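Local coordinates for protein protocadherin gamma-B3 (Homo sapiens, PDB 5K8R) that forms antiparallel homodimers through cadherin repeats 1-4, probably for calcium-dependent homophilic cell adhesion, and may help to set up specific neuronal connections, at the interface of chains A and B. Numbering follows the deposited sequence. Chains: chain A/B, Protocadherin gamma-B3.

Contact 1: the interface of chains A and B. Residues chain A 37, 79-80, 84-86; chain B 320-321, 338.
Strands 73-80 and 85-94 of chain A, with A:Leu84 in the loop between them and A:Arg37 from strand 37-39, meet strands 316-321 and 335-342 of chain B, where B:Leu338 packs on A:Phe86. This is the first cadherin repeat of one protocadherin set against the fourth of its antiparallel partner. B:Leu338 hides 91 Å², the largest share in the patch. Its CB makes a CH-pi contact over one face of the A:Phe86 ring, 3.7 Å from the centroid and displaced toward the rim, near CZ and CE2. The CD1 methyl of B:Leu338 packs over the same face, displaced toward the CD1-CE1 edge and 3.6 Å from ring atom CD1 of A:Phe86. A:Val79 is shared between two tasks. With CG1 set between the backbone N and the carbonyl carbon (chi1 63°), CG2 is left anti to the N and reaches B:Ala320 CB at 4.0 Å, whereas CG1 lies 3.6 Å above the guanidinium plane of A:Arg37. The modelled approach of that CG2 to B:Leu338 is too short to interpret. The A:Arg37 chain is extended from CG to NE, and NH2 ends 3.0 Å from B:Ser321 O, yet its N-H points away and no direct hydrogen bond forms. Water 1 links the two chains instead: it lies 2.8 Å from A:Arg37 NH2, with a bent angle of 132° at the hydrogen. The same water meets both the backbone N (154° at the hydrogen) and O of B:Ser321, so the arginine reads main chain. Next to this water link, the forked end of A:Leu84 packs on the B:Ser321 backbone, CD1 lying 3.8 Å from its CA.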
ATOM      1  N   ARG A  37      65.542 -31.186  19.495  1.00 56.18           N
ATOM      2  CA  ARG A  37      64.938 -30.552  18.330  1.00 45.43           C
ATOM      3  C   ARG A  37      63.422 -30.589  18.450  1.00 38.48           C
ATOM      4  O   ARG A  37      62.854 -31.434  19.140  1.00 47.79           O
ATOM      5  CB  ARG A  37      65.395 -31.214  17.022  1.00 38.69           C
ATOM      6  CG  ARG A  37      65.166 -32.708  16.959  1.00 46.95           C
ATOM      7  CD  ARG A  37      65.835 -33.311  15.736  1.00 53.03           C
ATOM      8  NE  ARG A  37      65.665 -34.761  15.677  1.00 59.11           N
ATOM      9  CZ  ARG A  37      66.449 -35.629  16.308  1.00 56.02           C
ATOM     10  NH1 ARG A  37      67.457 -35.196  17.053  1.00 57.21           N
ATOM     11  NH2 ARG A  37      66.222 -36.931  16.198  1.00 46.28           N
ATOM     12  N   VAL A  79      62.135 -33.687  20.746  1.00 41.27           N
ATOM     13  CA  VAL A  79      62.811 -34.972  20.846  1.00 42.10           C
ATOM     14  C   VAL A  79      64.308 -34.865  21.121  1.00 43.04           C
ATOM     15  O   VAL A  79      65.013 -34.055  20.520  1.00 42.58           O
ATOM     16  CB  VAL A  79      62.602 -35.816  19.572  1.00 46.23           C
ATOM     17  CG1 VAL A  79      63.217 -35.121  18.369  1.00 51.87           C
ATOM     18  CG2 VAL A  79      63.194 -37.206  19.755  1.00 48.92           C
ATOM     19  N   ALA A  80      64.772 -35.704  22.039  1.00 43.22           N
ATOM     20  CA  ALA A  80      66.170 -35.769  22.422  1.00 34.39           C
ATOM     21  C   ALA A  80      66.694 -37.157  22.096  1.00 39.14           C
ATOM     22  O   ALA A  80      65.932 -38.123  22.011  1.00 57.41           O
ATOM     23  CB  ALA A  80      66.365 -35.473  23.915  1.00 47.10           C
ATOM     24  N   LEU A  84      67.025 -41.686  23.272  1.00 43.61           N
ATOM     25  CA  LEU A  84      65.892 -41.090  22.577  1.00 39.30           C
ATOM     26  C   LEU A  84      64.705 -40.945  23.522  1.00 37.67           C
ATOM     27  O   LEU A  84      64.360 -41.882  24.249  1.00 44.50           O
ATOM     28  CB  LEU A  84      65.502 -41.939  21.369  1.00 38.25           C
ATOM     29  CG  LEU A  84      66.303 -41.728  20.084  1.00 35.55           C
ATOM     30  CD1 LEU A  84      65.941 -42.786  19.060  1.00 34.31           C
ATOM     31  CD2 LEU A  84      66.047 -40.338  19.525  1.00 33.68           C
ATOM     32  N   ASN A  85      64.078 -39.770  23.504  1.00 30.24           N
ATOM     33  CA  ASN A  85      62.946 -39.492  24.375  1.00 42.04           C
ATOM     34  C   ASN A  85      62.129 -38.344  23.798  1.00 36.05           C
ATOM     35  O   ASN A  85      62.683 -37.407  23.213  1.00 38.70           O
ATOM     36  CB  ASN A  85      63.402 -39.146  25.799  1.00 51.45           C
ATOM     37  CG  ASN A  85      63.498 -40.366  26.695  1.00 65.19           C
ATOM     38  OD1 ASN A  85      62.693 -41.292  26.591  1.00 73.95           O
ATOM     39  ND2 ASN A  85      64.487 -40.372  27.582  1.00 70.82           N
ATOM     40  N   PHE A  86      60.822 -38.400  24.037  1.00 36.53           N
ATOM     41  CA  PHE A  86      59.894 -37.360  23.618  1.00 27.32           C
ATOM     42  C   PHE A  86      59.588 -36.475  24.831  1.00 27.91           C
ATOM     43  O   PHE A  86      59.509 -36.961  25.960  1.00 37.27           O
ATOM     44  CB  PHE A  86      58.606 -37.973  23.069  1.00 37.45           C
ATOM     45  CG  PHE A  86      58.623 -38.187  21.582  1.00 31.77           C
ATOM     46  CD1 PHE A  86      59.402 -37.389  20.763  1.00 30.18           C
ATOM     47  CD2 PHE A  86      57.858 -39.187  21.005  1.00 32.32           C
ATOM     48  CE1 PHE A  86      59.420 -37.583  19.395  1.00 30.64           C
ATOM     49  CE2 PHE A  86      57.870 -39.387  19.638  1.00 31.72           C
ATOM     50  CZ  PHE A  86      58.653 -38.584  18.831  1.00 30.82           C
TER
ATOM     51  N   ALA B 320      61.269 -40.403  14.666  1.00 47.96           N
ATOM     52  CA  ALA B 320      62.548 -39.814  15.031  1.00 45.29           C
ATOM     53  C   ALA B 320      63.537 -40.934  15.320  1.00 44.18           C
ATOM     54  O   ALA B 320      63.149 -42.072  15.593  1.00 51.69           O
ATOM     55  CB  ALA B 320      62.421 -38.880  16.242  1.00 32.39           C
ATOM     56  N   SER B 321      64.824 -40.604  15.252  1.00 45.35           N
ATOM     57  CA  SER B 321      65.878 -41.584  15.496  1.00 45.51           C
ATOM     58  C   SER B 321      67.204 -40.848  15.631  1.00 41.87           C
ATOM     59  O   SER B 321      67.300 -39.645  15.373  1.00 51.16           O
ATOM     60  CB  SER B 321      65.950 -42.628  14.377  1.00 43.48           C
ATOM     61  OG  SER B 321      66.155 -42.016  13.117  1.00 50.51           O
ATOM     62  N   LEU B 338      61.495 -43.121  17.699  1.00 33.88           N
ATOM     63  CA  LEU B 338      60.366 -42.519  18.391  1.00 31.82           C
ATOM     64  C   LEU B 338      59.198 -42.396  17.423  1.00 38.07           C
ATOM     65  O   LEU B 338      59.374 -41.942  16.285  1.00 52.91           O
ATOM     66  CB  LEU B 338      60.737 -41.146  18.956  1.00 34.93           C
ATOM     67  CG  LEU B 338      61.892 -41.104  19.957  1.00 40.97           C
ATOM     68  CD1 LEU B 338      62.125 -39.684  20.453  1.00 32.69           C
ATOM     69  CD2 LEU B 338      61.630 -42.045  21.121  1.00 38.43           C
TER
HETATM   70  O   HOH W   1      65.401 -38.246  13.855  1.00 38.99           O

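Contact 2: the interface of chains A and B. Residues chain A 335-338, 373; chain B 79-80, 84-85.
The backbone N of B:Leu84 donates to water 2 over 3.1 Å, at 149° at the hydrogen. Carbonyl O of A:Ala335 lies on the other side of this water, but the modelled separation is so short that this half of the bridge is doubtful in detail. The patch joins strand 335-342 of the fourth cadherin repeat in chain A to the loop residue B:Leu84 and the start of strand 85-94 in the first repeat of chain B. B:Leu84 hides 74 Å² here, more than any other residue of the patch, and touches several partners with separate branches. Its CB touches two apolar groups roughly at right angles, A:Ala335 CB and A:Leu338 CD2, each at 3.9 Å. With CG anti to its own carbonyl carbon (chi1 -83°), the side chain points across strand 335-342 of chain A and brings CD1 to 3.3 Å from A:Val336 O. That methyl also meets A:Ala337 CA, at 4.0 Å, so it rests on main chain where the psi of A:Val336, -35°, departs from the extended values of its neighbours. A:Leu338 crosses B:Leu84 at a slant, its two methyls dividing the work: CD2 packs on B:Leu84, while CD1 lies 3.6 Å from the backbone C of B:Asn85. An alanine in place of A:Leu338 would remove both methyls and is likely to leave a gap against B:Leu84 CB and the B:Asn85 backbone, with the B:Leu84 side chain less firmly held. A:Arg373 lies at the margin and hides 14 Å². Aliphatic packing on side chains and main chain thus joins the first and fourth repeats at this end of the antiparallel dimer, and probably contributes to its affinity.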
ATOM      1  N   ALA A 335     -64.673  45.347 -31.028  1.00 45.85           N
ATOM      2  CA  ALA A 335     -63.678  44.286 -30.969  1.00 31.27           C
ATOM      3  C   ALA A 335     -63.856  43.335 -32.145  1.00 39.82           C
ATOM      4  O   ALA A 335     -64.962  42.858 -32.413  1.00 57.04           O
ATOM      5  CB  ALA A 335     -63.790  43.526 -29.648  1.00 42.80           C
ATOM      6  N   VAL A 336     -62.761  43.062 -32.848  1.00 42.05           N
ATOM      7  CA  VAL A 336     -62.805  42.291 -34.084  1.00 39.13           C
ATOM      8  C   VAL A 336     -61.899  41.072 -33.964  1.00 48.47           C
ATOM      9  O   VAL A 336     -62.210  39.996 -34.489  1.00 49.18           O
ATOM     10  CB  VAL A 336     -62.416  43.176 -35.284  1.00 36.91           C
ATOM     11  CG1 VAL A 336     -62.337  42.366 -36.563  1.00 48.64           C
ATOM     12  CG2 VAL A 336     -63.412  44.314 -35.432  1.00 33.79           C
ATOM     13  N   ALA A 337     -60.780  41.225 -33.259  1.00 49.67           N
ATOM     14  CA  ALA A 337     -59.860  40.119 -33.049  1.00 38.84           C
ATOM     15  C   ALA A 337     -59.162  40.292 -31.709  1.00 36.72           C
ATOM     16  O   ALA A 337     -59.011  41.411 -31.209  1.00 43.22           O
ATOM     17  CB  ALA A 337     -58.827  40.020 -34.179  1.00 32.69           C
ATOM     18  N   LEU A 338     -58.743  39.170 -31.132  1.00 33.88           N
ATOM     19  CA  LEU A 338     -58.014  39.142 -29.874  1.00 31.82           C
ATOM     20  C   LEU A 338     -56.595  38.658 -30.133  1.00 38.07           C
ATOM     21  O   LEU A 338     -56.393  37.661 -30.839  1.00 52.91           O
ATOM     22  CB  LEU A 338     -58.709  38.234 -28.856  1.00 34.93           C
ATOM     23  CG  LEU A 338     -60.147  38.597 -28.480  1.00 40.97           C
ATOM     24  CD1 LEU A 338     -60.694  37.629 -27.442  1.00 32.69           C
ATOM     25  CD2 LEU A 338     -60.226  40.029 -27.977  1.00 38.43           C
ATOM     26  N   ARG A 373     -56.317  44.062 -28.548  1.00 38.09           N
ATOM     27  CA  ARG A 373     -57.591  43.943 -29.249  1.00 39.14           C
ATOM     28  C   ARG A 373     -57.494  44.672 -30.579  1.00 43.95           C
ATOM     29  O   ARG A 373     -57.176  45.865 -30.614  1.00 46.12           O
ATOM     30  CB  ARG A 373     -58.747  44.508 -28.415  1.00 46.93           C
ATOM     31  CG  ARG A 373     -59.290  43.549 -27.370  1.00 66.94           C
ATOM     32  CD  ARG A 373     -60.530  44.103 -26.676  1.00 59.57           C
ATOM     33  NE  ARG A 373     -60.237  45.284 -25.868  1.00 66.51           N
ATOM     34  CZ  ARG A 373     -60.493  46.533 -26.245  1.00 71.83           C
ATOM     35  NH1 ARG A 373     -61.052  46.771 -27.423  1.00 76.90           N
ATOM     36  NH2 ARG A 373     -60.191  47.545 -25.443  1.00 68.72           N
TER
ATOM     37  N   VAL B  79     -61.449  32.703 -24.093  1.00 41.27           N
ATOM     38  CA  VAL B  79     -61.975  33.771 -24.932  1.00 42.10           C
ATOM     39  C   VAL B  79     -63.471  33.664 -25.206  1.00 43.04           C
ATOM     40  O   VAL B  79     -63.992  32.589 -25.504  1.00 42.58           O
ATOM     41  CB  VAL B  79     -61.228  33.844 -26.279  1.00 46.23           C
ATOM     42  CG1 VAL B  79     -61.435  32.562 -27.069  1.00 51.87           C
ATOM     43  CG2 VAL B  79     -61.695  35.052 -27.077  1.00 48.92           C
ATOM     44  N   ALA B  80     -64.144  34.803 -25.104  1.00 43.22           N
ATOM     45  CA  ALA B  80     -65.571  34.908 -25.348  1.00 34.39           C
ATOM     46  C   ALA B  80     -65.789  35.858 -26.515  1.00 39.14           C
ATOM     47  O   ALA B  80     -64.950  36.713 -26.807  1.00 57.41           O
ATOM     48  CB  ALA B  80     -66.325  35.415 -24.112  1.00 47.10           C
ATOM     49  N   LEU B  84     -66.039  40.270 -28.087  1.00 43.61           N
ATOM     50  CA  LEU B  84     -64.801  39.524 -27.902  1.00 39.30           C
ATOM     51  C   LEU B  84     -64.061  40.020 -26.666  1.00 37.67           C
ATOM     52  O   LEU B  84     -63.906  41.229 -26.467  1.00 44.50           O
ATOM     53  CB  LEU B  84     -63.911  39.655 -29.135  1.00 38.25           C
ATOM     54  CG  LEU B  84     -64.209  38.721 -30.309  1.00 35.55           C
ATOM     55  CD1 LEU B  84     -63.389  39.121 -31.520  1.00 34.31           C
ATOM     56  CD2 LEU B  84     -63.917  37.280 -29.923  1.00 33.68           C
ATOM     57  N   ASN B  85     -63.600  39.083 -25.839  1.00 30.24           N
ATOM     58  CA  ASN B  85     -62.898  39.423 -24.611  1.00 42.04           C
ATOM     59  C   ASN B  85     -62.055  38.237 -24.161  1.00 36.05           C
ATOM     60  O   ASN B  85     -62.455  37.080 -24.326  1.00 38.70           O
ATOM     61  CB  ASN B  85     -63.874  39.823 -23.496  1.00 51.45           C
ATOM     62  CG  ASN B  85     -64.158  41.313 -23.475  1.00 65.19           C
ATOM     63  OD1 ASN B  85     -63.276  42.129 -23.746  1.00 73.95           O
ATOM     64  ND2 ASN B  85     -65.394  41.675 -23.152  1.00 70.82           N
TER
HETATM   65  O   HOH W   2     -66.196  41.303 -31.029  1.00 71.94           O

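Contact 1 and contact 2 lie about 156 Å apart, measured between the centres of their C-alpha atoms, and mark opposite ends of the dimer. They are related by its two-fold axis: residues 79, 80, 84 and 85 of the first repeat and residue 338 of the fourth occur in both, with the chains exchanged. Contact 1 samples the side toward strands 37-39 and 316-321, contact 2 the side toward residues 335-337 and strand 371-376, so together they outline one interface type. Its occurrence at both ends, so widely separated, fits an antiparallel, full-overlap alignment of repeats 1-4.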